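Local coordinates for protein alginate lyase AlgAT5 (Defluviitalea, PDB 5ZQI) that cleaves the polysaccharide alginate, probably by the beta-elimination reaction of family 7 polysaccharide lyases, on a beta-sandwich fold, at residues L69-N74 with P119-R124; V103-C108 with Y256-I261; Q149-L154 with T203-K208. One frame throughout, in Å; residues are numbered along the deposited sequence.

How the contacts relate
From the N terminus, 69-74 comes first and pairs with 119-124: contact 1 joins two strands of one sheet and closes a loop of 44 residues that crosses to the other. Within that loop lies 103-108, whose partner 256-261 comes near the end of the chain, so contacts 1 and 2 cross. Contact 3 opens and closes between the two halves of contact 2, joining 149-154 to 203-208. Contacts 2 and 3 share the seven-stranded sheet, where strands 256-269 and 142-153 are neighbours and E260 O probably accepts a bond from K150 N at 2.9 Å. Contacts 1 and 2 touch across the sandwich, with C121 CB 3.3 Å from K105 O; contacts 1 and 3 do not meet.

Contact 1 (L69-N74 with P119-R124)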
# COMPACT_ATOMS: atom_id res chain seq x y z
N LEU A 69 -1.31 -9.32 6.46
CA LEU A 69 -2.12 -8.12 6.61
C LEU A 69 -1.93 -7.51 8.00
O LEU A 69 -2.01 -8.24 8.99
CB LEU A 69 -3.60 -8.45 6.41
CG LEU A 69 -4.60 -7.30 6.61
CD1 LEU A 69 -4.52 -6.28 5.52
CD2 LEU A 69 -6.02 -7.89 6.69
N THR A 70 -1.70 -6.19 8.06
CA THR A 70 -1.78 -5.44 9.31
C THR A 70 -3.09 -4.65 9.35
O THR A 70 -3.46 -4.00 8.36
CB THR A 70 -0.61 -4.49 9.48
OG1 THR A 70 0.61 -5.25 9.40
CG2 THR A 70 -0.71 -3.73 10.82
N LEU A 71 -3.81 -4.74 10.48
CA LEU A 71 -5.09 -4.10 10.69
C LEU A 71 -4.98 -2.78 11.41
O LEU A 71 -3.97 -2.46 12.04
CB LEU A 71 -5.99 -5.03 11.52
CG LEU A 71 -6.45 -6.33 10.87
CD1 LEU A 71 -7.09 -7.26 11.91
CD2 LEU A 71 -7.38 -6.11 9.72
N PRO A 72 -6.07 -1.95 11.33
CA PRO A 72 -6.09 -0.70 12.10
C PRO A 72 -6.76 -0.81 13.47
O PRO A 72 -7.10 0.19 14.12
CB PRO A 72 -6.90 0.25 11.20
CG PRO A 72 -7.89 -0.72 10.55
CD PRO A 72 -7.11 -1.99 10.27
N ILE A 73 -6.94 -2.05 13.92
CA ILE A 73 -7.60 -2.36 15.19
C ILE A 73 -6.80 -3.46 15.89
O ILE A 73 -5.82 -3.97 15.35
CB ILE A 73 -9.08 -2.80 15.03
CG1 ILE A 73 -9.13 -4.01 14.10
CG2 ILE A 73 -9.91 -1.63 14.51
CD1 ILE A 73 -10.50 -4.71 14.10
N ASN A 74 -7.24 -3.82 17.11
CA ASN A 74 -6.67 -4.96 17.84
C ASN A 74 -5.17 -4.82 18.01
O ASN A 74 -4.42 -5.80 17.88
CB ASN A 74 -7.03 -6.27 17.15
CG ASN A 74 -8.54 -6.48 17.02
OD1 ASN A 74 -9.33 -5.92 17.78
ND2 ASN A 74 -8.93 -7.26 16.04
N PRO A 119 -2.32 5.00 11.33
CA PRO A 119 -2.98 3.69 11.19
C PRO A 119 -2.99 3.17 9.77
O PRO A 119 -2.92 3.93 8.80
CB PRO A 119 -4.40 3.99 11.66
CG PRO A 119 -4.62 5.45 11.22
CD PRO A 119 -3.29 6.12 11.37
N ARG A 120 -3.11 1.85 9.66
CA ARG A 120 -3.09 1.23 8.35
C ARG A 120 -3.98 -0.00 8.32
O ARG A 120 -4.24 -0.65 9.32
CB ARG A 120 -1.66 0.82 7.94
CG ARG A 120 -1.15 -0.41 8.63
CD ARG A 120 0.33 -0.60 8.41
NE ARG A 120 1.14 0.28 9.23
CZ ARG A 120 2.19 0.99 8.82
NH1 ARG A 120 2.54 1.01 7.55
NH2 ARG A 120 2.86 1.68 9.71
N CYS A 121 -4.42 -0.33 7.09
CA CYS A 121 -4.94 -1.65 6.73
C CYS A 121 -4.15 -2.03 5.48
O CYS A 121 -4.46 -1.54 4.38
CB CYS A 121 -6.42 -1.64 6.50
SG CYS A 121 -7.01 -3.34 6.34
N GLU A 122 -3.08 -2.81 5.67
CA GLU A 122 -2.02 -2.86 4.67
C GLU A 122 -1.36 -4.21 4.59
O GLU A 122 -1.06 -4.83 5.63
CB GLU A 122 -0.96 -1.79 4.99
CG GLU A 122 -0.12 -1.34 3.77
CD GLU A 122 0.99 -0.35 4.12
OE1 GLU A 122 1.53 -0.40 5.25
OE2 GLU A 122 1.35 0.50 3.26
N LEU A 123 -1.12 -4.66 3.35
CA LEU A 123 -0.41 -5.90 3.08
C LEU A 123 1.11 -5.67 3.05
O LEU A 123 1.60 -4.69 2.52
CB LEU A 123 -0.87 -6.50 1.74
CG LEU A 123 -2.34 -6.86 1.62
CD1 LEU A 123 -2.69 -7.12 0.15
CD2 LEU A 123 -2.72 -8.01 2.46
N ARG A 124 1.85 -6.63 3.61
CA ARG A 124 3.31 -6.65 3.69
C ARG A 124 3.82 -7.90 2.98
O ARG A 124 3.34 -9.01 3.25
CB ARG A 124 3.74 -6.62 5.15
CG ARG A 124 5.23 -6.44 5.46
CD ARG A 124 6.03 -7.73 5.37
NE ARG A 124 7.30 -7.57 6.09
CZ ARG A 124 8.50 -7.85 5.62
NH1 ARG A 124 9.57 -7.63 6.40
NH2 ARG A 124 8.65 -8.40 4.43
O HOH W 1 1.53 -4.52 6.83
O HOH W 2 -2.56 0.12 12.03
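T70 and E122 form an antiparallel hydrogen-bonded pair, T70 N meeting E122 O at 2.9 Å with a nearly straight N-H...O angle of 178° and E122 N returning a bond of 3.0 Å to T70 O. L69 and L123 make the adjoining non-hydrogen-bonded pair. Beyond T70 the regular pairing stops: P72 N lies 3.0 Å from R120 O but has no hydrogen to share. Water 1 donates a second bond to E122 O and also binds T70 OG1, so one carbonyl is gripped twice.

On the side of the strands that carries T70 and E122, T70 CG2 packs 4.0 Å from R120 CG, the two side chains crossing at a slant. A chi1 of 76° sets R120 CG between backbone N and carbonyl carbon, and the bend at chi3 (78°) turns the guanidinium toward E122. There R120 NH1 meets the syn side of E122 OE1 at 2.9 Å, the carboxylate oxygen lying in the guanidinium plane. K238 and Q165 also hold this carboxylate. A leucine in place of R120 would probably leave E122 without this salt bridge, its carboxylate relying on K238 and Q165. The sequence R-C-E-L-R resembles a motif of family 7 lyases, consistent with a place near the substrate groove.

On the other side, L69 CD1 lies 3.9 Å from C121 SG, and P72 CD packs 3.8 Å from C121 CB. F93 of strand 93-95 covers L69 and C121, while A106 and H107 of strand 102-107 meet P72 and F104 meets L123.

Contact 2 (V103-C108 with Y256-I261); sequences VFKAHC and YGENEI
The Y256 ring carries K105 on one face: CE stands 3.6 Å above the ring plane, displaced toward the rim, and NZ lies 4.1 Å from the centroid, 12° off the normal, which makes a CH-pi contact and a cation-pi contact from one side chain. H153 stacks on the opposite face, and E258 CB sits at the edge in the ring plane. The setting is the beta-sandwich of family 7 lyases, in which strands 102-107 and 256-269 run side by side in the seven-stranded sheet; the two strand segments are antiparallel at 172°.

K105 reaches the ring with an extended chain, while Y256 CG sits between its backbone N and carbonyl carbon, which swings the ring beneath the lysine. K105 NZ forms a salt bridge with E91; E258 is near, but its charged atoms do not touch the ammonium. On the same side V103 divides its methyls between two glutamates: CG1 packs 3.5 Å from E258 CD, and CG2 lies alongside E260 CG at 3.9 Å.

F104 and N259 form one hydrogen-bonded pair and A106 and G257 the next, with F104 N to N259 O measuring 2.9 Å. The side chains of F104 and N259 turn to the other side of the sheet, where M241 touches both. F104 CE1 is 3.6 Å from I261 CD1, the methyl approaching the ring obliquely, and F93 meets the same ring. The N259 amide is turned 45° from the F104 ring; its ND2 binds Q149 OE1, and its OD1 rests 3.3 Å from F104 CB.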
# COMPACT_ATOMS: atom_id res chain seq x y z
N VAL A 103 -11.60 -3.77 -0.63
CA VAL A 103 -11.67 -2.50 0.08
C VAL A 103 -10.73 -2.54 1.28
O VAL A 103 -10.79 -3.48 2.09
CB VAL A 103 -13.10 -2.22 0.54
CG1 VAL A 103 -13.15 -0.90 1.35
CG2 VAL A 103 -14.06 -2.18 -0.62
N PHE A 104 -9.85 -1.54 1.38
CA PHE A 104 -8.95 -1.35 2.52
C PHE A 104 -9.34 -0.02 3.15
O PHE A 104 -9.31 1.02 2.48
CB PHE A 104 -7.48 -1.30 2.11
CG PHE A 104 -6.95 -2.56 1.48
CD1 PHE A 104 -7.21 -2.86 0.14
CD2 PHE A 104 -6.14 -3.43 2.19
CE1 PHE A 104 -6.67 -4.01 -0.42
CE2 PHE A 104 -5.62 -4.56 1.63
CZ PHE A 104 -5.88 -4.85 0.32
N LYS A 105 -9.63 -0.03 4.45
CA LYS A 105 -10.00 1.17 5.20
C LYS A 105 -9.15 1.27 6.45
O LYS A 105 -9.03 0.29 7.18
CB LYS A 105 -11.50 1.15 5.57
CG LYS A 105 -11.90 2.26 6.53
CD LYS A 105 -13.40 2.26 6.79
CE LYS A 105 -13.75 3.25 7.89
NZ LYS A 105 -15.20 3.35 8.18
N ALA A 106 -8.61 2.45 6.74
CA ALA A 106 -7.98 2.73 8.03
C ALA A 106 -8.43 4.09 8.52
O ALA A 106 -8.20 5.10 7.85
CB ALA A 106 -6.45 2.64 7.92
N HIS A 107 -9.07 4.09 9.67
CA HIS A 107 -9.60 5.31 10.28
C HIS A 107 -8.57 6.00 11.16
O HIS A 107 -7.67 5.37 11.70
CB HIS A 107 -10.86 4.99 11.09
CG HIS A 107 -10.64 4.00 12.19
ND1 HIS A 107 -10.03 2.78 11.99
CD2 HIS A 107 -10.94 4.06 13.51
CE1 HIS A 107 -9.97 2.13 13.14
NE2 HIS A 107 -10.53 2.89 14.08
N CYS A 108 -8.74 7.32 11.31
CA CYS A 108 -7.74 8.14 11.99
C CYS A 108 -7.60 7.80 13.46
O CYS A 108 -6.56 8.07 14.06
CB CYS A 108 -8.07 9.62 11.79
SG CYS A 108 -7.93 10.17 10.06
N TYR A 256 -11.41 8.82 7.74
CA TYR A 256 -10.66 7.67 7.26
C TYR A 256 -10.14 7.84 5.84
O TYR A 256 -10.65 8.64 5.04
CB TYR A 256 -11.51 6.40 7.33
CG TYR A 256 -12.77 6.41 6.46
CD1 TYR A 256 -13.94 7.01 6.89
CD2 TYR A 256 -12.77 5.75 5.24
CE1 TYR A 256 -15.10 6.95 6.12
CE2 TYR A 256 -13.91 5.70 4.45
CZ TYR A 256 -15.07 6.30 4.90
OH TYR A 256 -16.19 6.22 4.08
N GLY A 257 -9.13 7.03 5.55
CA GLY A 257 -8.70 6.75 4.19
C GLY A 257 -9.23 5.40 3.73
O GLY A 257 -9.34 4.47 4.52
N GLU A 258 -9.57 5.31 2.46
CA GLU A 258 -10.07 4.07 1.89
C GLU A 258 -9.66 3.98 0.43
O GLU A 258 -9.67 4.97 -0.30
CB GLU A 258 -11.59 3.98 2.02
CG GLU A 258 -12.18 2.63 1.59
CD GLU A 258 -13.64 2.55 1.95
OE1 GLU A 258 -14.47 2.81 1.04
OE2 GLU A 258 -13.99 2.24 3.12
N ASN A 259 -9.32 2.75 0.01
CA ASN A 259 -9.07 2.46 -1.40
C ASN A 259 -9.59 1.06 -1.74
O ASN A 259 -9.95 0.27 -0.87
CB ASN A 259 -7.58 2.63 -1.75
CG ASN A 259 -6.68 1.58 -1.11
OD1 ASN A 259 -6.91 1.11 -0.02
ND2 ASN A 259 -5.64 1.19 -1.84
N GLU A 260 -9.66 0.79 -3.04
CA GLU A 260 -10.14 -0.48 -3.57
C GLU A 260 -9.09 -0.97 -4.56
O GLU A 260 -8.73 -0.24 -5.49
CB GLU A 260 -11.50 -0.33 -4.24
CG GLU A 260 -12.59 0.17 -3.30
CD GLU A 260 -14.00 0.09 -3.84
OE1 GLU A 260 -14.22 -0.60 -4.88
OE2 GLU A 260 -14.89 0.72 -3.23
N ILE A 261 -8.58 -2.18 -4.34
CA ILE A 261 -7.57 -2.80 -5.20
C ILE A 261 -8.26 -3.87 -6.04
O ILE A 261 -8.80 -4.85 -5.51
CB ILE A 261 -6.37 -3.39 -4.41
CG1 ILE A 261 -5.72 -2.27 -3.60
CG2 ILE A 261 -5.42 -4.12 -5.37
CD1 ILE A 261 -4.42 -2.70 -2.87

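Contact 3 (Q149-L154 with T203-K208); sequences QKITHL and TRFTVK
Backbone hydrogen bonds join Q149 and F205 as an antiparallel pair within the seven-stranded sheet of the beta-sandwich: Q149 N to F205 O is 2.9 Å and F205 N to Q149 O is 2.8 Å. Between these two segments this is the only bridge; towards I151 the short segment axes run at 116° to each other. I151 N donates to Y199 OH, and I151 is backbone-bonded to G202. R204 CA adds a CA-H...O contact of 3.3 Å to Q149 O. Past this pair, T152 and H153 both face E258 on the neighbouring strand, a classic beta bulge.

Ring contacts gather on F205. Q149 CG lies over one face, 4.2 Å from the centroid, in a CH-pi contact, and the side chains run side by side in the same direction with amide and ring planes 44° apart. In both residues the first torsion sets CG between backbone N and carbonyl carbon (chi1 63° in Q149), which lays the glutamine along the ring. I151 CD1 comes to the ring edge, 4.2 Å from F205 CE1.

Polar ends find partners elsewhere. Q149 NE2 donates to V163 O and its OE1 is also held, which fixes the amide's rotation; R204 forms a salt bridge to D148, and K150 NZ bonds to Y262 OH.

Packing across the segments completes the contact: K150 CB lies 3.5 Å from T203 O, and Q149 NE2 is 3.9 Å from V207 CG1.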
# COMPACT_ATOMS: atom_id res chain seq x y z
N GLN A 149 -5.89 0.08 -8.90
CA GLN A 149 -6.65 0.49 -7.72
C GLN A 149 -7.35 1.81 -7.97
O GLN A 149 -7.12 2.47 -8.99
CB GLN A 149 -5.72 0.57 -6.49
CG GLN A 149 -4.59 1.64 -6.62
CD GLN A 149 -3.68 1.68 -5.42
OE1 GLN A 149 -4.06 1.30 -4.32
NE2 GLN A 149 -2.46 2.10 -5.64
N LYS A 150 -8.22 2.19 -7.04
CA LYS A 150 -8.78 3.54 -7.00
C LYS A 150 -8.84 3.98 -5.55
O LYS A 150 -9.05 3.15 -4.67
CB LYS A 150 -10.15 3.61 -7.66
CG LYS A 150 -11.22 2.81 -6.95
CD LYS A 150 -12.54 2.88 -7.73
CE LYS A 150 -13.58 2.02 -7.08
NZ LYS A 150 -14.82 1.98 -7.94
N ILE A 151 -8.56 5.24 -5.29
CA ILE A 151 -8.66 5.79 -3.93
C ILE A 151 -10.04 6.41 -3.78
O ILE A 151 -10.48 7.19 -4.64
CB ILE A 151 -7.55 6.81 -3.66
CG1 ILE A 151 -6.17 6.20 -3.93
CG2 ILE A 151 -7.69 7.36 -2.22
CD1 ILE A 151 -5.06 7.26 -4.11
N THR A 152 -10.76 6.04 -2.71
CA THR A 152 -12.17 6.41 -2.60
C THR A 152 -12.52 7.36 -1.47
O THR A 152 -13.61 7.95 -1.50
CB THR A 152 -13.06 5.16 -2.46
OG1 THR A 152 -12.62 4.36 -1.35
CG2 THR A 152 -12.99 4.29 -3.72
N HIS A 153 -11.63 7.56 -0.49
CA HIS A 153 -11.98 8.42 0.63
C HIS A 153 -10.69 8.89 1.29
O HIS A 153 -9.70 8.16 1.34
CB HIS A 153 -12.87 7.68 1.64
CG HIS A 153 -13.66 8.57 2.54
ND1 HIS A 153 -14.95 8.98 2.26
CD2 HIS A 153 -13.36 9.09 3.76
CE1 HIS A 153 -15.40 9.74 3.24
NE2 HIS A 153 -14.45 9.84 4.15
N LEU A 154 -10.72 10.13 1.80
CA LEU A 154 -9.60 10.79 2.44
C LEU A 154 -10.04 11.38 3.76
O LEU A 154 -11.20 11.77 3.92
CB LEU A 154 -9.04 11.94 1.58
CG LEU A 154 -8.44 11.54 0.22
CD1 LEU A 154 -8.09 12.82 -0.54
CD2 LEU A 154 -7.25 10.65 0.39
N THR A 203 -11.18 7.32 -9.30
CA THR A 203 -10.59 7.08 -10.61
C THR A 203 -9.63 5.89 -10.54
O THR A 203 -8.66 5.90 -9.77
CB THR A 203 -9.86 8.34 -11.11
OG1 THR A 203 -10.77 9.46 -11.15
CG2 THR A 203 -9.29 8.08 -12.52
N ARG A 204 -9.90 4.86 -11.34
CA ARG A 204 -9.04 3.69 -11.42
C ARG A 204 -7.73 4.04 -12.12
O ARG A 204 -7.71 4.74 -13.14
CB ARG A 204 -9.76 2.56 -12.17
CG ARG A 204 -9.15 1.16 -12.01
CD ARG A 204 -10.12 0.07 -12.43
NE ARG A 204 -9.44 -1.19 -12.65
CZ ARG A 204 -10.04 -2.30 -13.00
NH1 ARG A 204 -11.36 -2.31 -13.19
NH2 ARG A 204 -9.34 -3.42 -13.14
N PHE A 205 -6.62 3.57 -11.54
CA PHE A 205 -5.31 3.75 -12.15
C PHE A 205 -4.44 2.54 -11.86
O PHE A 205 -4.68 1.78 -10.91
CB PHE A 205 -4.59 5.04 -11.67
CG PHE A 205 -4.21 5.05 -10.21
CD1 PHE A 205 -5.07 5.56 -9.30
CD2 PHE A 205 -2.96 4.65 -9.76
CE1 PHE A 205 -4.73 5.63 -7.92
CE2 PHE A 205 -2.63 4.70 -8.42
CZ PHE A 205 -3.55 5.15 -7.49
N THR A 206 -3.39 2.39 -12.67
CA THR A 206 -2.34 1.43 -12.39
C THR A 206 -1.06 2.15 -12.04
O THR A 206 -0.70 3.15 -12.67
CB THR A 206 -2.11 0.48 -13.57
OG1 THR A 206 -1.57 1.18 -14.70
CG2 THR A 206 -3.40 -0.14 -13.96
N VAL A 207 -0.36 1.63 -11.04
CA VAL A 207 0.98 2.08 -10.70
C VAL A 207 1.88 0.86 -10.69
O VAL A 207 1.53 -0.19 -10.14
CB VAL A 207 1.00 2.83 -9.36
CG1 VAL A 207 0.48 2.02 -8.19
CG2 VAL A 207 2.40 3.36 -9.09
N LYS A 208 3.00 0.97 -11.39
CA LYS A 208 4.00 -0.09 -11.45
C LYS A 208 5.33 0.43 -10.90
O LYS A 208 5.80 1.50 -11.31
CB LYS A 208 4.19 -0.60 -12.89
CG LYS A 208 5.24 -1.68 -13.02
CD LYS A 208 5.28 -2.34 -14.39
CE LYS A 208 5.66 -1.37 -15.48
NZ LYS A 208 5.99 -2.13 -16.72